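Local coordinates for protein tRNA delta(2)-isopentenylpyrophosphate transferase (Bacillus halodurans C-125, PDB 2QGN) that probably transfers a dimethylallyl group from dimethylallyl diphosphate to the adenine at position 37 of tRNAs that read codons beginning with uridine, at residues K4-V9 with V193-T198; K25-E30 with G92-L97; K66-S71 with R230-C235; F72-F77 with T101-N106; E218-E223 with I241-M246. All blocks are in the same frame, centred on the assembly; numbering follows the deposited sequence.

Interaction 1 of 5, residues K4-V9 with V193-T198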
# COMPACT_ATOMS: atom_id res chain seq x y z
N LYS A 4 2.43 9.99 -18.21
CA LYS A 4 3.18 8.85 -17.68
C LYS A 4 2.81 8.57 -16.24
O LYS A 4 2.39 9.47 -15.52
CB LYS A 4 4.70 9.10 -17.78
CG LYS A 4 5.23 9.29 -19.21
CD LYS A 4 6.75 9.21 -19.27
CE LYS A 4 7.29 9.69 -20.62
NZ LYS A 4 7.15 11.18 -20.77
N LEU A 5 2.98 7.31 -15.85
CA LEU A 5 2.67 6.85 -14.50
C LEU A 5 3.21 5.43 -14.28
O LEU A 5 3.17 4.59 -15.19
CB LEU A 5 1.16 6.84 -14.29
CG LEU A 5 0.69 6.16 -13.00
CD1 LEU A 5 1.39 6.80 -11.81
CD2 LEU A 5 -0.82 6.29 -12.86
N VAL A 6 3.72 5.18 -13.08
CA VAL A 6 4.25 3.87 -12.69
C VAL A 6 3.40 3.41 -11.50
O VAL A 6 3.04 4.22 -10.64
CB VAL A 6 5.74 3.97 -12.25
CG1 VAL A 6 6.24 2.61 -11.76
CG2 VAL A 6 6.59 4.45 -13.41
N ALA A 7 3.08 2.13 -11.46
CA ALA A 7 2.28 1.58 -10.39
C ALA A 7 3.00 0.37 -9.81
O ALA A 7 3.49 -0.48 -10.56
CB ALA A 7 0.92 1.16 -10.91
N ILE A 8 3.06 0.31 -8.49
CA ILE A 8 3.73 -0.79 -7.83
C ILE A 8 2.73 -1.51 -6.97
O ILE A 8 2.29 -0.97 -5.96
CB ILE A 8 4.84 -0.28 -6.95
CG1 ILE A 8 5.78 0.59 -7.80
CG2 ILE A 8 5.57 -1.45 -6.30
CD1 ILE A 8 6.83 1.29 -6.99
N VAL A 9 2.35 -2.72 -7.36
CA VAL A 9 1.35 -3.46 -6.61
C VAL A 9 1.90 -4.75 -6.02
O VAL A 9 2.96 -5.21 -6.40
CB VAL A 9 0.15 -3.80 -7.51
CG1 VAL A 9 -0.56 -2.52 -7.93
CG2 VAL A 9 0.62 -4.55 -8.75
N VAL A 193 3.08 1.79 -16.10
CA VAL A 193 4.04 0.71 -16.05
C VAL A 193 3.79 -0.10 -14.78
O VAL A 193 4.54 0.01 -13.82
CB VAL A 193 5.48 1.23 -16.02
CG1 VAL A 193 6.43 0.05 -16.01
CG2 VAL A 193 5.75 2.13 -17.22
N MSE A 194 2.74 -0.91 -14.79
CA MSE A 194 2.37 -1.73 -13.64
C MSE A 194 3.36 -2.84 -13.31
O MSE A 194 3.57 -3.77 -14.10
CB MSE A 194 1.01 -2.38 -13.86
CG MSE A 194 -0.19 -1.47 -13.70
SE MSE A 194 -1.47 -2.26 -12.46
CE MSE A 194 -1.89 -0.69 -11.42
N ILE A 195 3.96 -2.77 -12.13
CA ILE A 195 4.89 -3.80 -11.72
C ILE A 195 4.36 -4.47 -10.45
O ILE A 195 3.80 -3.82 -9.56
CB ILE A 195 6.28 -3.21 -11.46
CG1 ILE A 195 6.21 -2.15 -10.38
CG2 ILE A 195 6.80 -2.56 -12.75
CD1 ILE A 195 7.43 -1.31 -10.31
N GLY A 196 4.53 -5.78 -10.39
CA GLY A 196 4.07 -6.51 -9.24
C GLY A 196 5.22 -7.12 -8.50
O GLY A 196 6.18 -7.62 -9.10
N LEU A 197 5.12 -7.09 -7.17
CA LEU A 197 6.16 -7.65 -6.33
C LEU A 197 5.66 -8.91 -5.64
O LEU A 197 4.74 -8.85 -4.84
CB LEU A 197 6.59 -6.61 -5.29
CG LEU A 197 7.11 -5.29 -5.89
CD1 LEU A 197 7.77 -4.46 -4.78
CD2 LEU A 197 8.12 -5.59 -7.00
N THR A 198 6.26 -10.05 -5.98
CA THR A 198 5.88 -11.32 -5.36
C THR A 198 7.01 -11.89 -4.56
O THR A 198 8.14 -11.41 -4.60
CB THR A 198 5.51 -12.41 -6.37
OG1 THR A 198 6.45 -12.41 -7.45
CG2 THR A 198 4.11 -12.23 -6.87
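I195 lies alongside I8, and both side chains point to the same face of the two parallel strands, the face that also holds V6 and V193. Start at I195 CB, which sits 4.0 Å from A7 O. A chi1 of 60° then places CG1 between the backbone N and the carbonyl carbon, so that it leans over the neighbouring strand and comes within 3.2 Å of the same A7 O. The tip, CD1, ends 3.6 Å from I8 CG1 and 4.3 Å from V6 CG1. Helix 294-312 closes over V6 and I195 with I305. On the other face M194, present as selenomethionine, bends at chi2 and chi3 to bring CE 3.4 Å from A7 CB, with V9 CG1 a little farther off. The backbones are joined most firmly in the second half: I195 N gives a nearly straight bond of 2.8 Å to A7 O, and V9 N an equally straight one of 2.9 Å to I195 O. The bond from L197 N to V9 O, 3.0 Å long, is more bent, and that from A7 N to V193 O is weak. Strand 4-9 runs directly into the predicted ATP-binding loop G10-T17, the strand-loop-helix start of a P-loop NTPase fold.

Interaction 2 of 5, residues K25-E30 with G92-L97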
# COMPACT_ATOMS: atom_id res chain seq x y z
N LYS A 25 14.15 7.76 -6.21
CA LYS A 25 15.44 8.45 -6.20
C LYS A 25 16.20 8.23 -7.51
O LYS A 25 17.02 9.05 -7.90
CB LYS A 25 16.29 7.96 -5.02
CG LYS A 25 15.58 8.06 -3.68
CD LYS A 25 16.32 7.32 -2.58
CE LYS A 25 17.64 8.01 -2.23
NZ LYS A 25 17.44 9.40 -1.73
N ARG A 26 15.90 7.13 -8.18
CA ARG A 26 16.53 6.83 -9.45
C ARG A 26 15.75 7.42 -10.64
O ARG A 26 16.33 7.61 -11.71
CB ARG A 26 16.67 5.31 -9.63
CG ARG A 26 17.87 4.72 -8.93
CD ARG A 26 17.58 3.34 -8.38
NE ARG A 26 18.81 2.67 -8.00
CZ ARG A 26 19.65 2.09 -8.86
NH1 ARG A 26 20.76 1.50 -8.40
NH2 ARG A 26 19.37 2.08 -10.16
N LEU A 27 14.46 7.72 -10.48
CA LEU A 27 13.69 8.26 -11.61
C LEU A 27 12.97 9.56 -11.34
O LEU A 27 11.94 9.84 -11.95
CB LEU A 27 12.67 7.23 -12.11
CG LEU A 27 13.22 5.94 -12.71
CD1 LEU A 27 12.11 4.94 -12.85
CD2 LEU A 27 13.85 6.24 -14.06
N ASN A 28 13.53 10.37 -10.45
CA ASN A 28 12.95 11.66 -10.11
C ASN A 28 11.43 11.58 -9.95
O ASN A 28 10.69 12.22 -10.70
CB ASN A 28 13.28 12.68 -11.18
CG ASN A 28 12.94 14.08 -10.76
OD1 ASN A 28 12.43 14.88 -11.56
ND2 ASN A 28 13.21 14.39 -9.50
N GLY A 29 10.98 10.81 -8.98
CA GLY A 29 9.55 10.67 -8.78
C GLY A 29 9.06 10.95 -7.37
O GLY A 29 9.84 11.02 -6.42
N GLU A 30 7.74 11.11 -7.28
CA GLU A 30 7.03 11.37 -6.02
C GLU A 30 6.04 10.22 -5.81
O GLU A 30 5.46 9.71 -6.76
CB GLU A 30 6.27 12.71 -6.09
CG GLU A 30 7.16 13.96 -6.18
CD GLU A 30 6.39 15.28 -6.01
OE1 GLU A 30 5.64 15.43 -5.01
OE2 GLU A 30 6.53 16.18 -6.86
N GLY A 92 7.83 18.08 -12.87
CA GLY A 92 8.76 17.37 -13.71
C GLY A 92 9.05 15.97 -13.22
O GLY A 92 9.78 15.21 -13.88
N ARG A 93 8.50 15.63 -12.06
CA ARG A 93 8.70 14.30 -11.49
C ARG A 93 7.76 13.30 -12.12
O ARG A 93 6.79 13.66 -12.78
CB ARG A 93 8.48 14.30 -9.98
CG ARG A 93 9.63 14.81 -9.14
CD ARG A 93 9.74 16.32 -9.15
NE ARG A 93 10.72 16.80 -8.17
CZ ARG A 93 10.64 16.58 -6.86
NH1 ARG A 93 11.58 17.05 -6.04
NH2 ARG A 93 9.62 15.89 -6.35
N LEU A 94 8.07 12.03 -11.88
CA LEU A 94 7.32 10.88 -12.36
C LEU A 94 6.46 10.37 -11.20
O LEU A 94 6.97 9.93 -10.18
CB LEU A 94 8.30 9.79 -12.77
CG LEU A 94 7.72 8.44 -13.14
CD1 LEU A 94 6.72 8.59 -14.30
CD2 LEU A 94 8.87 7.51 -13.53
N PRO A 95 5.13 10.44 -11.34
CA PRO A 95 4.25 9.98 -10.27
C PRO A 95 4.31 8.46 -10.10
O PRO A 95 4.34 7.71 -11.07
CB PRO A 95 2.87 10.47 -10.71
CG PRO A 95 2.97 10.39 -12.20
CD PRO A 95 4.35 10.96 -12.48
N PHE A 96 4.34 8.03 -8.84
CA PHE A 96 4.42 6.62 -8.48
C PHE A 96 3.24 6.21 -7.59
O PHE A 96 3.19 6.60 -6.42
CB PHE A 96 5.69 6.38 -7.67
CG PHE A 96 6.90 6.04 -8.49
CD1 PHE A 96 7.34 4.71 -8.57
CD2 PHE A 96 7.62 7.04 -9.14
CE1 PHE A 96 8.48 4.40 -9.28
CE2 PHE A 96 8.77 6.72 -9.86
CZ PHE A 96 9.21 5.41 -9.93
N LEU A 97 2.30 5.42 -8.13
CA LEU A 97 1.16 4.95 -7.34
C LEU A 97 1.65 3.74 -6.56
O LEU A 97 1.94 2.71 -7.16
CB LEU A 97 0.01 4.50 -8.24
CG LEU A 97 -1.43 4.75 -7.74
CD1 LEU A 97 -2.36 3.73 -8.39
CD2 LEU A 97 -1.52 4.63 -6.25
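G29 and L94 pair where strand 29-33 starts beside strand 94-98, and here the packing is tight. G29 CA lies 3.0 Å from L94 O, and a CB on G29 would run into that oxygen and into the ring of F96. Three backbone bonds fix the parallel pairing: L94 N to N28 O, E30 N to L94 O, and F96 N to E30 O at 2.9 Å. In the middle one the donor stands well above the carbonyl plane of L94, 44° out of it. Next to it L27 and L94 lie side by side, CB of L27 4.1 Å from CD2 of L94, while L27 CD1 meets the ring edge of F96 at CZ, also 4.1 Å away. I305 and L309 of helix 294-312 continue this apolar patch.

The solvent side is looser and polar. R93, bent at chi2 (77°), passes across the N28 amide, with CG 3.6 Å from N28 ND2, and turns NH2 to E30. The salt bridge from R93 NH2 to E30 OE2 spans 3.1 Å, with carboxylate and guanidinium nearly perpendicular. E30 OE2 also has a weak, long ion pair with R91. A leucine in place of R93 would probably leave the E30 carboxylate without its close positive partner and N28 free to turn. The step from helix 16-27 into strand 29-33, set parallel beside 94-98, belongs to the alpha/beta layering of the P-loop NTPase fold.

Interaction 3 of 5, residues K66-S71 with R230-C235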
# COMPACT_ATOMS: atom_id res chain seq x y z
N LYS A 66 -6.50 12.49 6.98
CA LYS A 66 -7.84 12.37 7.54
C LYS A 66 -7.83 11.80 8.96
O LYS A 66 -6.88 11.11 9.36
CB LYS A 66 -8.72 11.51 6.61
CG LYS A 66 -8.74 12.01 5.16
CD LYS A 66 -9.83 11.37 4.30
CE LYS A 66 -11.22 11.94 4.61
NZ LYS A 66 -11.37 13.36 4.19
N ASP A 67 -8.87 12.13 9.72
CA ASP A 67 -9.01 11.67 11.11
C ASP A 67 -9.53 10.25 11.18
O ASP A 67 -10.34 9.82 10.35
CB ASP A 67 -9.97 12.56 11.90
CG ASP A 67 -9.45 13.96 12.09
OD1 ASP A 67 -8.25 14.11 12.41
OD2 ASP A 67 -10.25 14.92 11.93
N PRO A 68 -9.12 9.51 12.21
CA PRO A 68 -9.55 8.13 12.39
C PRO A 68 -11.07 7.90 12.38
O PRO A 68 -11.54 6.80 12.09
CB PRO A 68 -8.90 7.73 13.72
CG PRO A 68 -8.75 9.03 14.44
CD PRO A 68 -8.32 9.97 13.35
N SER A 69 -11.83 8.96 12.67
CA SER A 69 -13.29 8.87 12.71
C SER A 69 -13.99 8.97 11.35
O SER A 69 -15.16 8.60 11.21
CB SER A 69 -13.85 9.96 13.63
OG SER A 69 -13.39 11.24 13.23
N GLU A 70 -13.28 9.48 10.34
CA GLU A 70 -13.84 9.64 9.00
C GLU A 70 -13.62 8.42 8.11
O GLU A 70 -13.01 7.43 8.53
CB GLU A 70 -13.23 10.86 8.31
CG GLU A 70 -12.96 12.04 9.22
CD GLU A 70 -12.39 13.22 8.45
OE1 GLU A 70 -13.19 13.95 7.83
OE2 GLU A 70 -11.15 13.39 8.46
N SER A 71 -14.10 8.50 6.88
CA SER A 71 -13.95 7.40 5.94
C SER A 71 -13.19 7.85 4.69
O SER A 71 -13.05 9.04 4.43
CB SER A 71 -15.33 6.85 5.55
OG SER A 71 -16.18 7.87 5.07
N ARG A 230 -11.42 6.34 23.18
CA ARG A 230 -11.74 7.64 22.59
C ARG A 230 -13.17 7.65 22.05
O ARG A 230 -13.77 8.71 21.87
CB ARG A 230 -10.76 7.97 21.45
CG ARG A 230 -9.39 8.50 21.92
CD ARG A 230 -8.45 8.80 20.75
NE ARG A 230 -9.16 9.33 19.59
CZ ARG A 230 -8.58 9.75 18.47
NH1 ARG A 230 -9.32 10.20 17.47
NH2 ARG A 230 -7.26 9.72 18.34
N GLY A 231 -13.72 6.47 21.78
CA GLY A 231 -15.06 6.40 21.25
C GLY A 231 -15.05 6.24 19.73
O GLY A 231 -16.08 6.44 19.08
N ILE A 232 -13.90 5.89 19.18
CA ILE A 232 -13.73 5.68 17.74
C ILE A 232 -14.21 4.28 17.38
O ILE A 232 -13.59 3.29 17.78
CB ILE A 232 -12.24 5.78 17.30
CG1 ILE A 232 -11.69 7.17 17.61
CG2 ILE A 232 -12.09 5.52 15.80
CD1 ILE A 232 -12.37 8.27 16.85
N ARG A 233 -15.30 4.19 16.64
CA ARG A 233 -15.82 2.90 16.25
C ARG A 233 -16.87 3.04 15.17
O ARG A 233 -17.31 4.15 14.86
CB ARG A 233 -16.43 2.16 17.45
CG ARG A 233 -17.51 2.93 18.22
CD ARG A 233 -18.33 1.99 19.13
NE ARG A 233 -19.24 2.68 20.04
CZ ARG A 233 -18.89 3.16 21.24
NH1 ARG A 233 -19.78 3.78 21.99
NH2 ARG A 233 -17.65 3.00 21.68
N ASP A 234 -17.26 1.91 14.59
CA ASP A 234 -18.26 1.89 13.54
C ASP A 234 -17.82 2.74 12.35
O ASP A 234 -18.62 3.49 11.78
CB ASP A 234 -19.59 2.40 14.10
CG ASP A 234 -20.22 1.45 15.11
OD1 ASP A 234 -21.14 1.88 15.84
OD2 ASP A 234 -19.81 0.27 15.19
N CYS A 235 -16.55 2.63 11.99
CA CYS A 235 -15.98 3.39 10.87
C CYS A 235 -14.81 2.60 10.29
O CYS A 235 -13.98 2.09 11.04
CB CYS A 235 -15.50 4.75 11.37
SG CYS A 235 -14.52 4.67 12.88
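A type I beta turn, D67 to E70, presses P68 and S69 against the loop that follows helix 220-230, whose end is closed by a Schellman motif at G231. This is a small surface contact, 221 Å² in all, between the loop leading to helix 74-91 and the link between helices 220-230 and 236-239; no hydrogen bond crosses it. R230 reaches P68 first. Its chain bends at chi3 (36°), and the two side chains cross at about a right angle, with NH1 3.3 Å from P68 CG. I232 fills the middle with both of its branches. CG2 faces P68, 4.0 Å from P68 O, and CD1 at the end of the other branch rests 3.9 Å from S69 CB. C235 closes the far side: its SG is 3.7 Å from P68 O, while its CB sits beside S69 O. Beyond the two loops, P68 O accepts a hydrogen bond from S237 OG and I232 O one from Y247 OH, so the carbonyls at this junction are tied to the helices that follow.

The turn has bonds of its own. E70 N bonds back to D67 O at 3.0 Å, and the E70 side chain folds back to the start of the turn, where OE2 takes the N-H of D67 on its anti lone pair at 2.9 Å, with 166° at the hydrogen.

Interaction 4 of 5, residues F72-F77 with T101-N106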
# COMPACT_ATOMS: atom_id res chain seq x y z
N PHE A 72 -12.70 6.88 3.92
CA PHE A 72 -11.95 7.18 2.71
C PHE A 72 -12.39 6.24 1.59
O PHE A 72 -11.78 5.19 1.37
CB PHE A 72 -10.45 7.01 2.98
CG PHE A 72 -9.58 7.69 1.97
CD1 PHE A 72 -9.67 9.06 1.77
CD2 PHE A 72 -8.69 6.95 1.20
CE1 PHE A 72 -8.90 9.68 0.82
CE2 PHE A 72 -7.91 7.57 0.23
CZ PHE A 72 -8.02 8.94 0.04
N SER A 73 -13.44 6.63 0.88
CA SER A 73 -13.98 5.81 -0.21
C SER A 73 -13.08 5.75 -1.44
O SER A 73 -12.14 6.53 -1.58
CB SER A 73 -15.34 6.34 -0.64
OG SER A 73 -15.22 7.69 -1.07
N VAL A 74 -13.37 4.81 -2.33
CA VAL A 74 -12.58 4.70 -3.53
C VAL A 74 -12.74 6.01 -4.30
O VAL A 74 -11.88 6.38 -5.09
CB VAL A 74 -13.01 3.48 -4.39
CG1 VAL A 74 -14.49 3.58 -4.74
CG2 VAL A 74 -12.18 3.43 -5.65
N ALA A 75 -13.85 6.71 -4.06
CA ALA A 75 -14.11 7.99 -4.73
C ALA A 75 -13.24 9.11 -4.14
O ALA A 75 -12.65 9.88 -4.89
CB ALA A 75 -15.60 8.36 -4.60
N ASP A 76 -13.17 9.19 -2.81
CA ASP A 76 -12.35 10.22 -2.17
C ASP A 76 -10.90 10.09 -2.66
O ASP A 76 -10.21 11.10 -2.87
CB ASP A 76 -12.38 10.07 -0.64
CG ASP A 76 -13.78 10.03 -0.06
OD1 ASP A 76 -14.62 10.89 -0.43
OD2 ASP A 76 -14.05 9.14 0.79
N PHE A 77 -10.45 8.85 -2.83
CA PHE A 77 -9.10 8.53 -3.32
C PHE A 77 -8.93 9.02 -4.77
O PHE A 77 -8.00 9.77 -5.08
CB PHE A 77 -8.87 7.01 -3.22
CG PHE A 77 -7.55 6.56 -3.80
CD1 PHE A 77 -6.35 6.93 -3.20
CD2 PHE A 77 -7.51 5.84 -5.00
CE1 PHE A 77 -5.13 6.59 -3.79
CE2 PHE A 77 -6.30 5.50 -5.59
CZ PHE A 77 -5.11 5.88 -4.99
N THR A 101 -5.65 -1.48 -2.76
CA THR A 101 -6.39 -2.66 -3.22
C THR A 101 -6.58 -2.65 -4.73
O THR A 101 -6.39 -1.62 -5.37
CB THR A 101 -7.77 -2.73 -2.60
OG1 THR A 101 -8.57 -1.64 -3.09
CG2 THR A 101 -7.68 -2.62 -1.08
N GLY A 102 -6.96 -3.80 -5.30
CA GLY A 102 -7.18 -3.90 -6.73
C GLY A 102 -8.24 -2.90 -7.19
O GLY A 102 -8.23 -2.46 -8.34
N LEU A 103 -9.13 -2.53 -6.28
CA LEU A 103 -10.21 -1.59 -6.56
C LEU A 103 -9.65 -0.17 -6.72
O LEU A 103 -9.83 0.46 -7.77
CB LEU A 103 -11.25 -1.62 -5.43
CG LEU A 103 -12.70 -1.15 -5.67
CD1 LEU A 103 -13.40 -1.06 -4.33
CD2 LEU A 103 -12.74 0.20 -6.38
N TYR A 104 -8.98 0.35 -5.69
CA TYR A 104 -8.40 1.70 -5.77
C TYR A 104 -7.52 1.92 -7.01
O TYR A 104 -7.67 2.92 -7.72
CB TYR A 104 -7.57 2.02 -4.51
CG TYR A 104 -8.38 2.33 -3.26
CD1 TYR A 104 -7.94 3.28 -2.35
CD2 TYR A 104 -9.61 1.72 -3.02
CE1 TYR A 104 -8.70 3.63 -1.24
CE2 TYR A 104 -10.38 2.06 -1.91
CZ TYR A 104 -9.92 3.03 -1.03
OH TYR A 104 -10.71 3.43 0.03
N VAL A 105 -6.61 0.99 -7.28
CA VAL A 105 -5.73 1.14 -8.43
C VAL A 105 -6.49 1.09 -9.76
O VAL A 105 -6.19 1.86 -10.68
CB VAL A 105 -4.63 0.06 -8.44
CG1 VAL A 105 -3.67 0.31 -7.29
CG2 VAL A 105 -5.24 -1.31 -8.32
N ASN A 106 -7.47 0.20 -9.87
CA ASN A 106 -8.25 0.11 -11.10
C ASN A 106 -9.07 1.38 -11.36
O ASN A 106 -9.30 1.74 -12.51
CB ASN A 106 -9.18 -1.12 -11.06
CG ASN A 106 -8.74 -2.22 -12.02
OD1 ASN A 106 -9.41 -3.25 -12.15
ND2 ASN A 106 -7.61 -2.02 -12.71
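Two capped helix starts meet here, and Y104 joins them: S73 and D76 form a capping box at the head of helix 74-91, and T101 stands at the N-cap of helix 102-109. T101 is also, by similarity, a site of contact with the substrate tRNA. Its OG1 makes only weak capping bonds, to the N-H groups of L103 and Y104. From the first turn of its helix the Y104 ring reaches across to F72, V74 and F77. V74 CA lies over one face of the ring, a CH-pi contact 4.2 Å from the centroid. F77, with CG anti to its backbone N (chi1 175°), offers a face of its own ring to Y104 CD1, which hangs 3.6 Å above the plane near the rim. The two rings are 27° from parallel but slid apart, centroids 5.1 Å from each other, so they hardly overlap. F72 CD2 touches Y104 CE1, and V74 CG2 packs 3.4 Å from L103 CD2. A serine in place of Y104 would probably open a gap between the two helix starts and strip the cover from the V74 backbone and the F77 face.

The capping box itself is closely drawn. D76 N returns a bond to S73 OG at 3.1 Å, and D76 OD2 takes both S73 N and S73 OG from the same face of its carboxylate, each at 2.6 Å.

Interaction 5 of 5, residues E218-E223 with I241-M246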
# COMPACT_ATOMS: atom_id res chain seq x y z
N GLU A 218 5.56 -3.12 19.71
CA GLU A 218 5.69 -1.68 19.52
C GLU A 218 4.61 -0.93 20.28
O GLU A 218 4.71 0.27 20.51
CB GLU A 218 5.61 -1.34 18.03
CG GLU A 218 5.71 0.15 17.76
CD GLU A 218 5.52 0.53 16.31
OE1 GLU A 218 5.55 1.75 16.02
OE2 GLU A 218 5.34 -0.37 15.46
N GLY A 219 3.56 -1.65 20.68
CA GLY A 219 2.48 -1.04 21.42
C GLY A 219 1.15 -1.02 20.68
O GLY A 219 0.25 -0.27 21.04
N LEU A 220 1.02 -1.84 19.63
CA LEU A 220 -0.22 -1.89 18.87
C LEU A 220 -1.42 -1.94 19.82
O LEU A 220 -2.35 -1.14 19.70
CB LEU A 220 -0.25 -3.11 17.96
CG LEU A 220 -1.61 -3.41 17.31
CD1 LEU A 220 -2.10 -2.21 16.54
CD2 LEU A 220 -1.47 -4.60 16.40
N ILE A 221 -1.37 -2.89 20.75
CA ILE A 221 -2.41 -3.09 21.76
C ILE A 221 -2.86 -1.77 22.40
O ILE A 221 -4.04 -1.44 22.37
CB ILE A 221 -1.94 -4.09 22.89
CG1 ILE A 221 -0.40 -4.07 23.05
CG2 ILE A 221 -2.39 -5.51 22.56
CD1 ILE A 221 0.17 -2.87 23.83
N ASP A 222 -1.93 -1.00 22.95
CA ASP A 222 -2.24 0.27 23.61
C ASP A 222 -2.81 1.29 22.61
O ASP A 222 -3.65 2.11 22.97
CB ASP A 222 -0.98 0.82 24.29
CG ASP A 222 -1.27 1.68 25.53
OD1 ASP A 222 -0.32 1.93 26.30
OD2 ASP A 222 -2.43 2.11 25.74
N GLU A 223 -2.35 1.25 21.35
CA GLU A 223 -2.86 2.18 20.35
C GLU A 223 -4.35 1.94 20.12
O GLU A 223 -5.15 2.88 20.04
CB GLU A 223 -2.13 2.00 19.03
CG GLU A 223 -2.65 2.91 17.94
CD GLU A 223 -1.91 2.71 16.64
OE1 GLU A 223 -2.12 1.66 15.99
OE2 GLU A 223 -1.10 3.59 16.29
N ILE A 241 -8.68 -4.38 8.56
CA ILE A 241 -8.17 -5.72 8.76
C ILE A 241 -6.88 -5.71 9.57
O ILE A 241 -5.97 -6.51 9.31
CB ILE A 241 -7.95 -6.40 7.39
CG1 ILE A 241 -7.84 -7.91 7.57
CG2 ILE A 241 -6.72 -5.81 6.71
CD1 ILE A 241 -7.81 -8.66 6.29
N GLY A 242 -6.81 -4.81 10.54
CA GLY A 242 -5.65 -4.70 11.41
C GLY A 242 -6.02 -4.26 12.82
O GLY A 242 -5.26 -4.52 13.76
N TYR A 243 -7.16 -3.59 12.97
CA TYR A 243 -7.63 -3.11 14.27
C TYR A 243 -8.86 -3.87 14.76
O TYR A 243 -9.11 -3.97 15.97
CB TYR A 243 -7.96 -1.61 14.21
CG TYR A 243 -6.75 -0.71 14.05
CD1 TYR A 243 -6.25 -0.38 12.78
CD2 TYR A 243 -6.07 -0.22 15.16
CE1 TYR A 243 -5.11 0.43 12.64
CE2 TYR A 243 -4.93 0.58 15.03
CZ TYR A 243 -4.46 0.90 13.78
OH TYR A 243 -3.33 1.68 13.67
N LYS A 244 -9.65 -4.39 13.83
CA LYS A 244 -10.85 -5.15 14.19
C LYS A 244 -10.48 -6.30 15.14
O LYS A 244 -11.23 -6.60 16.08
CB LYS A 244 -11.53 -5.70 12.93
CG LYS A 244 -10.70 -6.72 12.17
CD LYS A 244 -11.45 -7.29 10.98
CE LYS A 244 -10.63 -8.37 10.27
NZ LYS A 244 -11.35 -8.97 9.11
N GLU A 245 -9.34 -6.95 14.91
CA GLU A 245 -8.91 -8.06 15.75
C GLU A 245 -8.72 -7.62 17.21
O GLU A 245 -9.12 -8.32 18.14
CB GLU A 245 -7.58 -8.66 15.26
CG GLU A 245 -7.60 -9.23 13.85
CD GLU A 245 -7.62 -8.17 12.77
OE1 GLU A 245 -7.19 -7.02 13.03
OE2 GLU A 245 -8.06 -8.48 11.64
N MSE A 246 -8.10 -6.45 17.40
CA MSE A 246 -7.88 -5.92 18.73
C MSE A 246 -9.22 -5.54 19.37
O MSE A 246 -9.47 -5.87 20.53
CB MSE A 246 -6.97 -4.69 18.68
CG MSE A 246 -5.54 -5.00 18.28
SE MSE A 246 -4.67 -6.28 19.44
CE MSE A 246 -4.57 -7.80 18.26
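L220 and M246 form the apolar centre, their CG atoms 4.3 Å apart. M246, a selenomethionine, is bent at chi2 and chi3, which carries its selenium obliquely past I221, so that SE lies 3.9 Å from I221 CG2. L220 reaches the other way as well: its CD1 approaches Y243 CE2 to 4.3 Å. A224, one turn along helix 220-230, continues the cover of M246, and L256 lies against I221. The helices meet through their first turns. Helix 220-230 follows helix 201-218 almost without a break, the change of direction being made at G219, whose phi of 115° ends one helix while the residue serves as N-cap of the next. On the other side Y243 is the last residue before helix 244-250, in the region 239-244 that by similarity interacts with substrate tRNA.

Outward from the leucine the contact turns polar. The Y243 ring brings its hydroxyl to the buried carboxylate of E223, which extends beyond CG to meet it. OH donates to OE1 at 2.6 Å, coming from above the carboxylate plane, 52° out of it, with ring and carboxylate planes 36° apart. The ionised form of E223 would be expected to be favoured, since four donors grip its two oxygens. Besides the tyrosine, OE1 accepts from the backbone N of G46, and OE2 from those of D44 and I45.

In the fold
Interaction 1 is wholly buried in the sheet, and interaction 2 is its neighbour one strand over: strand 4-9 lies between 191-198 and 94-98, with V6 and I8 probably hydrogen-bonded to L97. Backbone bonds dominate both, though interaction 2 adds a salt bridge toward solvent. Interaction 4 packs helix starts against that sheet, V105 touching M194 and F77 touching L97, and relies on aromatic rings. Interaction 3 adjoins it through K66 and F72 but is a surface contact without crossing hydrogen bonds. Interactions 3 and 5 use the two ends of helix 220-230, their centres about 14 Å apart; of these, interaction 5 is buried and centres its polar part on one carboxylate.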